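Local coordinates for protein zebrafish RNase5 (Danio rerio, PDB 3LJE) that probably cleaves RNA as a secreted-type ribonuclease of the pancreatic ribonuclease family, belonging to the RNase/angiogenin subfamily of zebrafish, at residues 2-6 and 112-116; 23-28 and 82-86; 58-62 and 75-81; 104-108 and 118-122. All coordinates share one frame; numbering follows the deposited sequence. Where two conformers were deposited one is given.

Interaction 1: 2-6 and 112-116; sequences KVPPD and DKGWP
The type I' turn D112-W115, which closes the beta hairpin of strands 97-112 and 115-119, meets the N-terminal arm 2-6 through W115 and K113. Two bonds define the hairpin end: D112 N to W115 O and W115 N to D112 O, the latter at 3.0 Å. Across the contact, V3 lies over one face of the W115 indole. Its CG2 stands 3.6 Å from the centroid of the six-membered ring and only 4° off the normal, a CH-pi contact, while CG1, anti to the V3 backbone N, reaches back over the pyrrole part near CG and CD1. P4 meets the same ring obliquely, its CD 3.3 Å from W115 NE1. Y11 of helix 8-18 adds an edge-to-face ring contact, so the tryptophan packs against both the arm and that helix. At the solvent side the long K113 chain passes P4, with P4 CG 4.1 Å from K113 CD, and bends at chi4 (54°). This bend brings its ammonium between two carboxylates, whose mutual repulsion it would be expected to relieve; D112 is also paired with R10. K113 NZ bonds D112 OD1 at 2.8 Å and, on the syn lone pair, D6 OD2 at 2.9 Å.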
loop_
_atom_site.group_PDB
_atom_site.type_symbol
_atom_site.label_atom_id
_atom_site.label_comp_id
_atom_site.label_asym_id
_atom_site.label_seq_id
_atom_site.Cartn_x
_atom_site.Cartn_y
_atom_site.Cartn_z
ATOM N N LYS A 2 17.477 8.353 9.889
ATOM C CA LYS A 2 16.260 9.054 10.432
ATOM C C LYS A 2 15.271 9.540 9.347
ATOM O O LYS A 2 15.685 10.084 8.325
ATOM C CB LYS A 2 16.635 10.299 11.288
ATOM C CG LYS A 2 15.670 10.520 12.467
ATOM C CD LYS A 2 14.798 11.803 12.391
ATOM C CE LYS A 2 15.599 13.048 12.796
ATOM N NZ LYS A 2 15.382 14.208 11.834
ATOM N N VAL A 3 13.968 9.360 9.571
ATOM C CA VAL A 3 12.987 9.862 8.616
ATOM C C VAL A 3 12.642 11.257 9.156
ATOM O O VAL A 3 12.475 11.413 10.356
ATOM C CB VAL A 3 11.690 8.955 8.595
ATOM C CG1 VAL A 3 10.611 9.550 7.652
ATOM C CG2 VAL A 3 12.073 7.551 8.195
ATOM N N PRO A 4 12.518 12.266 8.288
ATOM C CA PRO A 4 12.187 13.593 8.814
ATOM C C PRO A 4 10.881 13.518 9.557
ATOM O O PRO A 4 10.022 12.718 9.240
ATOM C CB PRO A 4 12.121 14.471 7.558
ATOM C CG PRO A 4 13.123 13.782 6.589
ATOM C CD PRO A 4 12.844 12.308 6.841
ATOM N N PRO A 5 10.668 14.407 10.541
ATOM C CA PRO A 5 9.400 14.292 11.258
ATOM C C PRO A 5 8.202 14.799 10.545
ATOM O O PRO A 5 7.079 14.494 10.951
ATOM C CB PRO A 5 9.688 15.024 12.588
ATOM C CG PRO A 5 10.639 16.105 12.131
ATOM C CD PRO A 5 11.604 15.313 11.256
ATOM N N ASP A 6 8.360 15.580 9.484
ATOM C CA ASP A 6 7.101 15.964 8.831
ATOM C C ASP A 6 6.703 14.858 7.856
ATOM O O ASP A 6 5.632 14.897 7.267
ATOM C CB ASP A 6 7.239 17.237 8.037
ATOM C CG ASP A 6 8.429 17.213 7.149
ATOM O OD1 ASP A 6 9.509 16.788 7.606
ATOM O OD2 ASP A 6 8.285 17.611 5.972
ATOM N N ASP A 112 8.269 11.711 -0.524
ATOM C CA ASP A 112 8.578 12.982 0.142
ATOM C C ASP A 112 9.965 12.917 0.736
ATOM O O ASP A 112 10.268 12.133 1.653
ATOM C CB ASP A 112 7.515 13.318 1.199
ATOM C CG ASP A 112 7.622 14.801 1.681
ATOM O OD1 ASP A 112 8.664 15.460 1.417
ATOM O OD2 ASP A 112 6.662 15.243 2.291
ATOM N N LYS A 113 10.853 13.732 0.153
ATOM C CA LYS A 113 12.249 13.753 0.597
ATOM C C LYS A 113 12.907 12.358 0.584
ATOM O O LYS A 113 13.711 12.076 1.464
ATOM C CB LYS A 113 12.363 14.347 2.016
ATOM C CG LYS A 113 11.944 15.896 2.159
ATOM C CD LYS A 113 11.840 16.328 3.649
ATOM C CE LYS A 113 10.928 17.543 3.896
ATOM N NZ LYS A 113 9.478 17.367 3.321
ATOM N N GLY A 114 12.590 11.544 -0.435
ATOM C CA GLY A 114 13.159 10.227 -0.611
ATOM C C GLY A 114 12.361 9.095 0.098
ATOM O O GLY A 114 12.787 7.905 0.047
ATOM N N TRP A 115 11.275 9.432 0.801
ATOM C CA TRP A 115 10.509 8.329 1.523
ATOM C C TRP A 115 9.155 8.128 0.913
ATOM O O TRP A 115 8.466 9.111 0.550
ATOM C CB TRP A 115 10.268 8.705 2.986
ATOM C CG TRP A 115 11.528 8.982 3.707
ATOM C CD1 TRP A 115 12.161 10.217 3.882
ATOM C CD2 TRP A 115 12.396 8.003 4.240
ATOM N NE1 TRP A 115 13.384 10.026 4.496
ATOM C CE2 TRP A 115 13.556 8.687 4.735
ATOM C CE3 TRP A 115 12.319 6.615 4.350
ATOM C CZ2 TRP A 115 14.626 7.999 5.335
ATOM C CZ3 TRP A 115 13.358 5.921 4.928
ATOM C CH2 TRP A 115 14.509 6.610 5.420
ATOM N N PRO A 116 8.688 6.865 0.850
ATOM C CA PRO A 116 7.348 6.675 0.254
ATOM C C PRO A 116 6.221 7.103 1.217
ATOM O O PRO A 116 6.231 6.705 2.397
ATOM C CB PRO A 116 7.273 5.169 -0.025
ATOM C CG PRO A 116 8.253 4.542 1.122
ATOM C CD PRO A 116 9.393 5.609 1.185
#

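Interaction 2: 23-28 and 82-86; sequences MSVQKC and VVTCK
S24 O accepts the backbone bond of K27 N at 3.1 Å, holding the 3-10 turn 25-27 together, and lies 4.0 Å from V83 CG1. The link across to strand 80-89 is otherwise covalent and apolar. C28 SG and C85 SG are joined at 2.1 Å with a chi3 of -79°, close to the relaxed value for a disulfide, so the bridge carries no evident torsional strain. V83 projects into the angle between loop and bridge: its CG1 is 4.1 Å from C28 SG and faces the V25 backbone, while CG2 meets the S24 backbone. M23 crosses V83 at about a right angle. Its CG, anti to the backbone N, sits 3.9 Å from V83 CB, and a bend at chi2 (57°) carries the methyl CE to within 3.7 Å of C85 SG. With an alanine at M23, a gap would probably open beside the disulfide, leaving C85 SG and V83 without this apolar cover. F51 of strand 48-52 packs on both M23 and C85. A disulfide tying the start of helix 28-34 to a central strand of the antiparallel sheet is characteristic of the pancreatic ribonuclease fold.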
loop_
_atom_site.group_PDB
_atom_site.type_symbol
_atom_site.label_atom_id
_atom_site.label_comp_id
_atom_site.label_asym_id
_atom_site.label_seq_id
_atom_site.Cartn_x
_atom_site.Cartn_y
_atom_site.Cartn_z
ATOM N N MET A 23 2.405 -11.103 2.479
ATOM C CA MET A 23 0.949 -11.070 2.203
ATOM C C MET A 23 0.529 -12.124 1.171
ATOM O O MET A 23 1.394 -12.564 0.323
ATOM C CB MET A 23 0.575 -9.704 1.683
ATOM C CG MET A 23 -0.840 -9.517 1.463
ATOM S SD MET A 23 -1.901 -9.827 3.028
ATOM C CE MET A 23 -3.400 -9.503 2.224
ATOM N N SER A 24 -0.756 -12.514 1.166
ATOM C CA SER A 24 -1.188 -13.499 0.170
ATOM C C SER A 24 -2.664 -13.253 -0.070
ATOM O O SER A 24 -3.327 -12.593 0.778
ATOM C CB SER A 24 -0.947 -14.946 0.644
ATOM O OG SER A 24 -1.999 -15.282 1.523
ATOM N N VAL A 25 -3.244 -13.787 -1.164
ATOM C CA VAL A 25 -4.651 -13.521 -1.426
ATOM C C VAL A 25 -5.649 -13.987 -0.353
ATOM O O VAL A 25 -6.639 -13.294 0.032
ATOM C CB VAL A 25 -5.024 -14.124 -2.821
ATOM C CG1 VAL A 25 -4.059 -13.434 -3.917
ATOM C CG2 VAL A 25 -4.863 -15.714 -2.830
ATOM N N GLN A 26 -5.322 -15.077 0.295
ATOM C CA GLN A 26 -6.283 -15.576 1.313
ATOM C C GLN A 26 -6.268 -14.776 2.579
ATOM O O GLN A 26 -7.210 -14.886 3.354
ATOM C CB GLN A 26 -5.981 -16.994 1.772
ATOM C CG GLN A 26 -4.564 -17.332 1.607
ATOM C CD GLN A 26 -4.363 -17.709 0.165
ATOM O OE1 GLN A 26 -5.299 -18.301 -0.406
ATOM N NE2 GLN A 26 -3.211 -17.405 -0.432
ATOM N N LYS A 27 -5.251 -13.942 2.791
ATOM C CA LYS A 27 -5.167 -13.171 4.029
ATOM C C LYS A 27 -5.786 -11.776 3.998
ATOM O O LYS A 27 -5.645 -11.002 4.982
ATOM C CB LYS A 27 -3.637 -13.016 4.401
ATOM C CG LYS A 27 -2.863 -14.385 4.640
ATOM C CD LYS A 27 -1.307 -13.972 4.921
ATOM C CE LYS A 27 -0.455 -15.052 4.625
ATOM N NZ LYS A 27 0.889 -14.834 5.001
ATOM N N CYS A 28 -6.387 -11.374 2.845
ATOM C CA CYS A 28 -6.960 -10.036 2.810
ATOM C C CYS A 28 -7.829 -9.657 4.025
ATOM O O CYS A 28 -7.632 -8.602 4.582
ATOM C CB CYS A 28 -7.839 -9.788 1.530
ATOM S SG CYS A 28 -6.773 -9.577 0.040
ATOM N N VAL A 82 2.500 -7.807 -6.147
ATOM C CA VAL A 82 1.516 -7.214 -5.250
ATOM C C VAL A 82 0.317 -8.106 -5.043
ATOM O O VAL A 82 -0.006 -8.945 -5.877
ATOM C CB VAL A 82 0.930 -5.824 -5.748
ATOM C CG1 VAL A 82 2.161 -4.784 -6.006
ATOM C CG2 VAL A 82 0.016 -6.027 -7.055
ATOM N N VAL A 83 -0.358 -7.889 -3.904
ATOM C CA VAL A 83 -1.642 -8.538 -3.667
ATOM C C VAL A 83 -2.631 -7.414 -3.450
ATOM O O VAL A 83 -2.429 -6.570 -2.531
ATOM C CB VAL A 83 -1.634 -9.444 -2.395
ATOM C CG1 VAL A 83 -3.174 -9.681 -1.937
ATOM C CG2 VAL A 83 -0.844 -10.702 -2.707
ATOM N N THR A 84 -3.647 -7.334 -4.300
ATOM C CA THR A 84 -4.702 -6.332 -4.152
ATOM C C THR A 84 -5.956 -6.882 -3.497
ATOM O O THR A 84 -6.509 -7.937 -3.959
ATOM C CB THR A 84 -5.081 -5.728 -5.522
ATOM O OG1 THR A 84 -3.899 -5.093 -6.051
ATOM C CG2 THR A 84 -6.173 -4.691 -5.352
ATOM N N CYS A 85 -6.430 -6.210 -2.410
ATOM C CA CYS A 85 -7.616 -6.696 -1.681
ATOM C C CYS A 85 -8.785 -5.803 -2.093
ATOM O O CYS A 85 -8.647 -4.630 -1.934
ATOM C CB CYS A 85 -7.403 -6.555 -0.137
ATOM S SG CYS A 85 -6.052 -7.677 0.371
ATOM N N LYS A 86 -9.869 -6.355 -2.652
ATOM C CA LYS A 86 -11.018 -5.537 -3.077
ATOM C C LYS A 86 -12.243 -5.961 -2.304
ATOM O O LYS A 86 -12.547 -7.123 -2.208
ATOM C CB LYS A 86 -11.349 -5.710 -4.570
ATOM C CG LYS A 86 -10.147 -5.519 -5.418
ATOM C CD LYS A 86 -10.403 -5.804 -6.947
ATOM C CE LYS A 86 -9.037 -6.385 -7.509
ATOM N NZ LYS A 86 -8.399 -5.354 -8.433
#

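Interaction 3: 58-62 and 75-81; sequences RITTV and KSNQPFP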
loop_
_atom_site.group_PDB
_atom_site.type_symbol
_atom_site.label_atom_id
_atom_site.label_comp_id
_atom_site.label_asym_id
_atom_site.label_seq_id
_atom_site.Cartn_x
_atom_site.Cartn_y
_atom_site.Cartn_z
ATOM N N ARG A 58 13.543 -1.904 -0.215
ATOM C CA ARG A 58 13.535 -2.031 -1.656
ATOM C C ARG A 58 12.451 -1.124 -2.248
ATOM O O ARG A 58 12.636 -0.522 -3.289
ATOM C CB ARG A 58 13.254 -3.488 -2.092
ATOM C CG ARG A 58 13.702 -3.620 -3.612
ATOM C CD ARG A 58 13.906 -5.069 -4.105
ATOM N NE ARG A 58 12.582 -5.690 -4.227
ATOM C CZ ARG A 58 11.897 -5.704 -5.376
ATOM N NH1 ARG A 58 12.371 -5.118 -6.536
ATOM N NH2 ARG A 58 10.746 -6.339 -5.411
ATOM N N ILE A 59 11.308 -1.080 -1.595
ATOM C CA ILE A 59 10.209 -0.238 -2.122
ATOM C C ILE A 59 10.690 1.233 -2.062
ATOM O O ILE A 59 10.387 2.012 -2.996
ATOM C CB ILE A 59 8.966 -0.405 -1.251
ATOM C CG1 ILE A 59 8.402 -1.834 -1.465
ATOM C CG2 ILE A 59 7.837 0.586 -1.636
ATOM C CD1 ILE A 59 7.335 -2.176 -0.387
ATOM N N THR A 60 11.418 1.585 -1.014
ATOM C CA THR A 60 11.885 2.990 -0.879
ATOM C C THR A 60 12.798 3.413 -2.061
ATOM O O THR A 60 12.874 4.610 -2.404
ATOM C CB THR A 60 12.519 3.151 0.535
ATOM O OG1 THR A 60 11.463 2.960 1.483
ATOM C CG2 THR A 60 13.168 4.581 0.764
ATOM N N THR A 61 13.508 2.451 -2.674
ATOM C CA THR A 61 14.349 2.783 -3.859
ATOM C C THR A 61 13.511 3.373 -5.005
ATOM O O THR A 61 14.068 4.048 -5.858
ATOM C CB THR A 61 15.137 1.521 -4.461
ATOM O OG1 THR A 61 14.213 0.553 -4.986
ATOM C CG2 THR A 61 16.045 0.907 -3.342
ATOM N N VAL A 62 12.202 3.099 -5.024
ATOM C CA VAL A 62 11.367 3.748 -6.059
ATOM C C VAL A 62 11.386 5.291 -5.863
ATOM O O VAL A 62 11.259 6.074 -6.853
ATOM C CB VAL A 62 9.917 3.238 -6.001
ATOM C CG1 VAL A 62 9.009 3.930 -7.096
ATOM C CG2 VAL A 62 9.974 1.732 -6.364
ATOM N N LYS A 75 7.449 6.094 -10.549
ATOM C CA LYS A 75 7.015 4.763 -10.979
ATOM C C LYS A 75 8.266 3.823 -10.907
ATOM O O LYS A 75 9.373 4.218 -11.254
ATOM C CB LYS A 75 6.504 4.837 -12.423
ATOM C CG LYS A 75 5.968 3.550 -13.001
ATOM C CD LYS A 75 5.140 3.886 -14.281
ATOM C CE LYS A 75 4.370 2.676 -14.741
ATOM N NZ LYS A 75 3.640 2.926 -16.023
ATOM N N SER A 76 8.060 2.589 -10.443
ATOM C CA SER A 76 9.164 1.650 -10.388
ATOM C C SER A 76 9.670 1.427 -11.851
ATOM O O SER A 76 8.874 1.557 -12.794
ATOM C CB SER A 76 8.679 0.293 -9.790
ATOM O OG SER A 76 7.593 -0.275 -10.486
ATOM N N ASN A 77 10.938 1.002 -11.956
ATOM C CA ASN A 77 11.553 0.754 -13.292
ATOM C C ASN A 77 11.334 -0.752 -13.663
ATOM O O ASN A 77 11.755 -1.222 -14.752
ATOM C CB ASN A 77 13.024 1.128 -13.263
ATOM C CG ASN A 77 13.878 0.277 -12.284
ATOM O OD1 ASN A 77 13.456 -0.802 -11.806
ATOM N ND2 ASN A 77 15.053 0.749 -12.011
ATOM N N GLN A 78 10.573 -1.465 -12.839
ATOM C CA GLN A 78 10.304 -2.920 -13.088
ATOM C C GLN A 78 9.035 -3.322 -12.291
ATOM O O GLN A 78 8.686 -2.626 -11.290
ATOM C CB GLN A 78 11.463 -3.807 -12.512
ATOM C CG GLN A 78 11.772 -3.544 -11.014
ATOM C CD GLN A 78 13.115 -4.117 -10.605
ATOM O OE1 GLN A 78 13.178 -5.298 -10.231
ATOM N NE2 GLN A 78 14.192 -3.320 -10.689
ATOM N N PRO A 79 8.337 -4.364 -12.709
ATOM C CA PRO A 79 7.122 -4.803 -11.975
ATOM C C PRO A 79 7.483 -5.173 -10.519
ATOM O O PRO A 79 8.658 -5.497 -10.198
ATOM C CB PRO A 79 6.680 -6.106 -12.725
ATOM C CG PRO A 79 7.281 -5.944 -14.157
ATOM C CD PRO A 79 8.624 -5.264 -13.885
ATOM N N PHE A 80 6.509 -5.010 -9.652
ATOM C CA PHE A 80 6.700 -5.485 -8.262
ATOM C C PHE A 80 5.596 -6.440 -8.076
ATOM O O PHE A 80 4.518 -6.340 -8.680
ATOM C CB PHE A 80 6.505 -4.353 -7.162
ATOM C CG PHE A 80 7.757 -3.661 -6.803
ATOM C CD1 PHE A 80 8.492 -2.860 -7.752
ATOM C CD2 PHE A 80 8.271 -3.748 -5.498
ATOM C CE1 PHE A 80 9.614 -2.203 -7.364
ATOM C CE2 PHE A 80 9.392 -3.080 -5.157
ATOM C CZ PHE A 80 10.086 -2.287 -6.067
ATOM N N PRO A 81 5.822 -7.439 -7.187
ATOM C CA PRO A 81 4.754 -8.357 -6.839
ATOM C C PRO A 81 3.779 -7.693 -5.902
ATOM O O PRO A 81 4.181 -7.098 -4.902
ATOM C CB PRO A 81 5.453 -9.520 -6.150
ATOM C CG PRO A 81 6.645 -8.889 -5.488
ATOM C CD PRO A 81 6.838 -7.538 -6.125
HETATM O O HOH W 1 10.156 -6.121 -8.057
#
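R58 starts with CG anti to its backbone N and then bends at chi3 (72°), a course that brings the guanidinium down flat upon F80. The two planes are only 6° apart and their centres 4.2 Å apart, so this is a true stack. It is displaced, however: CZ lies 32° off the ring normal, and the close atoms are on one side of the ring, with R58 NH2 3.5 Å from F80 CE2 and R58 NH1 3.7 Å from F80 CZ. P81 CD approaches the guanidinium at its edge. Water 1, in the guanidinium plane, accepts from R58 NH2 at 2.7 Å and donates to P79 O, tying the arginine to the backbone just before the ring it covers.

Further inward the contact is apolar. I59 CG1 meets F80 CE2 obliquely at 4.0 Å. The two V62 branches divide the work: CG1 faces the backbone, 3.7 Å from S76 N, whereas CG2 touches both S76 CB and F80 CZ. Helix 56-60 and the residues just after it pack against the bend between strands 73-76 and 80-89. That bend has its own braces: S76 OG donates to Q78 O, and Q78 NE2 donates to N77 OD1, the acceptor lying in the Q78 amide plane. Chemically, the stack lets R58 cover a buried aromatic ring with its flat face and spend an N-H at its edge on water, so the charge is likely to remain hydrated and attractive to anions; a sulfate, probably from the crystallisation liquor, lies about 4 Å from its side chain.

Interaction 4: 104-108 and 118-122; sequences TRYIV and HYDEG. With SO4 (sulfate ion), chain C.
I107 crosses Y119 at about a right angle; its CG2 lies in the ring plane, against the edge, 3.9 Å from Y119 CE1. V108 and D120, by contrast, run side by side and point the same way, V108 CB being 4.0 Å from D120 CB. R105 comes toward Y119 from the opposite direction, guanidinium and phenol ring planes 83° apart, and Y119 CE2 and D120 O both lie at the guanidinium edge, in its plane. The modelled separation of R105 NH1 and Y119 OH is implausibly short, and the detail of their meeting is doubtful.

Backbone bonding fixes this register. D120 N donates to V108 O at 2.9 Å and 165°, while water 2 accepts from V108 N and donates to D120 O at 2.7 Å. The D120 carboxylate, its CG anti to the backbone N, accepts from G122 N at OD1 (2.9 Å) from above its plane, forming an Asx turn. If D120 were an alanine, G122 N would lose this acceptor and the end of the modelled chain would probably be freer to turn.

On the far side of strand 115-119, Y119 N donates almost straight to sulfate O2 (3.0 Å, 172°), and H118 ND1 lies 3.2 Å from the same O2. H18 and K46 also bond the ion, which probably comes from the crystallisation liquor. Two histidines, a lysine and a backbone N-H gathered round one anion are consistent with the phosphate-binding active-site cleft of pancreatic ribonucleases.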
loop_
_atom_site.group_PDB
_atom_site.type_symbol
_atom_site.label_atom_id
_atom_site.label_comp_id
_atom_site.label_asym_id
_atom_site.label_seq_id
_atom_site.Cartn_x
_atom_site.Cartn_y
_atom_site.Cartn_z
ATOM N N THR A 104 1.332 -8.672 -10.944
ATOM C CA THR A 104 2.575 -7.975 -10.928
ATOM C C THR A 104 2.343 -6.688 -11.753
ATOM O O THR A 104 1.695 -6.716 -12.779
ATOM C CB THR A 104 3.735 -8.860 -11.513
ATOM O OG1 THR A 104 3.561 -9.053 -12.929
ATOM C CG2 THR A 104 3.713 -10.279 -10.881
ATOM N N ARG A 105 2.894 -5.609 -11.296
ATOM C CA ARG A 105 2.705 -4.375 -11.960
ATOM C C ARG A 105 3.724 -3.365 -11.566
ATOM O O ARG A 105 4.385 -3.459 -10.545
ATOM C CB ARG A 105 1.294 -3.858 -11.611
ATOM C CG ARG A 105 1.044 -3.635 -10.164
ATOM C CD ARG A 105 -0.441 -3.138 -9.901
ATOM N NE ARG A 105 -0.616 -1.804 -10.538
ATOM C CZ ARG A 105 -0.721 -0.610 -9.915
ATOM N NH1 ARG A 105 -0.699 -0.545 -8.582
ATOM N NH2 ARG A 105 -0.877 0.528 -10.625
ATOM N N TYR A 106 3.862 -2.332 -12.420
ATOM C CA TYR A 106 4.726 -1.228 -12.124
ATOM C C TYR A 106 3.979 -0.416 -11.036
ATOM O O TYR A 106 2.848 0.034 -11.299
ATOM C CB TYR A 106 4.937 -0.344 -13.411
ATOM C CG TYR A 106 5.859 -1.097 -14.373
ATOM C CD1 TYR A 106 7.185 -0.965 -14.302
ATOM C CD2 TYR A 106 5.307 -2.012 -15.317
ATOM C CE1 TYR A 106 8.058 -1.707 -15.129
ATOM C CE2 TYR A 106 6.158 -2.778 -16.184
ATOM C CZ TYR A 106 7.527 -2.597 -16.073
ATOM O OH TYR A 106 8.369 -3.231 -16.956
ATOM N N ILE A 107 4.593 -0.172 -9.897
ATOM C CA ILE A 107 3.914 0.507 -8.840
ATOM C C ILE A 107 4.271 2.003 -8.943
ATOM O O ILE A 107 5.397 2.348 -9.298
ATOM C CB ILE A 107 4.292 -0.058 -7.465
ATOM C CG1 ILE A 107 5.842 -0.028 -7.238
ATOM C CG2 ILE A 107 3.731 -1.511 -7.355
ATOM C CD1 ILE A 107 6.299 -0.360 -5.810
ATOM N N VAL A 108 3.295 2.821 -8.540
ATOM C CA VAL A 108 3.435 4.278 -8.591
ATOM C C VAL A 108 3.231 4.782 -7.163
ATOM O O VAL A 108 2.180 4.521 -6.582
ATOM C CB VAL A 108 2.359 4.836 -9.506
ATOM C CG1 VAL A 108 2.512 6.410 -9.505
ATOM C CG2 VAL A 108 2.589 4.239 -10.961
ATOM N N HIS A 118 2.729 7.430 -0.207
ATOM C CA HIS A 118 1.426 7.181 -0.762
ATOM C C HIS A 118 1.561 6.100 -1.834
ATOM O O HIS A 118 2.583 6.036 -2.509
ATOM C CB HIS A 118 0.919 8.534 -1.398
ATOM C CG HIS A 118 -0.285 8.398 -2.256
ATOM N ND1 HIS A 118 -1.562 8.256 -1.738
ATOM C CD2 HIS A 118 -0.417 8.359 -3.620
ATOM C CE1 HIS A 118 -2.432 8.135 -2.733
ATOM N NE2 HIS A 118 -1.767 8.194 -3.883
ATOM N N TYR A 119 0.536 5.291 -1.954
ATOM C CA TYR A 119 0.449 4.257 -2.979
ATOM C C TYR A 119 -0.653 4.628 -3.929
ATOM O O TYR A 119 -1.802 4.863 -3.517
ATOM C CB TYR A 119 0.142 2.877 -2.374
ATOM C CG TYR A 119 0.058 1.808 -3.499
ATOM C CD1 TYR A 119 1.238 1.260 -4.031
ATOM C CD2 TYR A 119 -1.150 1.385 -4.025
ATOM C CE1 TYR A 119 1.214 0.327 -5.067
ATOM C CE2 TYR A 119 -1.176 0.400 -5.045
ATOM C CZ TYR A 119 0.033 -0.088 -5.544
ATOM O OH TYR A 119 0.018 -1.026 -6.544
ATOM N N ASP A 120 -0.405 4.683 -5.221
ATOM C CA ASP A 120 -1.482 4.998 -6.163
ATOM C C ASP A 120 -2.175 3.708 -6.605
ATOM O O ASP A 120 -1.574 2.906 -7.303
ATOM C CB ASP A 120 -0.914 5.734 -7.376
ATOM C CG ASP A 120 -1.947 6.191 -8.392
ATOM O OD1 ASP A 120 -3.135 5.825 -8.249
ATOM O OD2 ASP A 120 -1.570 6.926 -9.345
ATOM N N GLU A 121 -3.446 3.516 -6.203
ATOM C CA GLU A 121 -4.176 2.273 -6.574
ATOM C C GLU A 121 -4.560 2.246 -8.056
ATOM O O GLU A 121 -4.837 1.176 -8.607
ATOM C CB GLU A 121 -5.466 2.083 -5.759
ATOM C CG GLU A 121 -5.250 1.881 -4.264
ATOM C CD GLU A 121 -4.653 0.527 -3.886
ATOM O OE1 GLU A 121 -4.586 -0.363 -4.755
ATOM O OE2 GLU A 121 -4.238 0.372 -2.710
ATOM N N GLY A 122 -4.592 3.391 -8.716
ATOM C CA GLY A 122 -4.916 3.374 -10.145
ATOM C C GLY A 122 -6.315 3.972 -10.340
ATOM O O GLY A 122 -7.098 4.021 -9.317
HETATM S S SO4 C . -3.106 5.542 0.157
HETATM O O1 SO4 C . -3.729 5.139 -1.255
HETATM O O2 SO4 C . -1.549 5.637 0.179
HETATM O O3 SO4 C . -3.697 6.879 0.583
HETATM O O4 SO4 C . -3.655 4.430 1.142
HETATM O O HOH W 2 0.624 1.728 -8.336
#

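All four contacts reach the same antiparallel sheet. Interaction 1 spans nearly the whole chain, from the N-terminal arm to the hairpin turn; interaction 2 is nested within its loop, and interaction 3 within that of interaction 2. Interaction 4 follows interaction 3 in series and crosses interaction 1, sharing strand 115-119. Interactions 1 and 2 lie on opposite sides of the chain's centre, their own centres 27 Å apart, whereas those of 3 and 4 are 9 Å apart and probably joined by backbone bonds, F80 N to R105 O and S76 N to I107 O. Strand 80-89 runs from interaction 3 into 2. The sheet thus connects the disulfide-tied region, the sulfate site and the terminal arm.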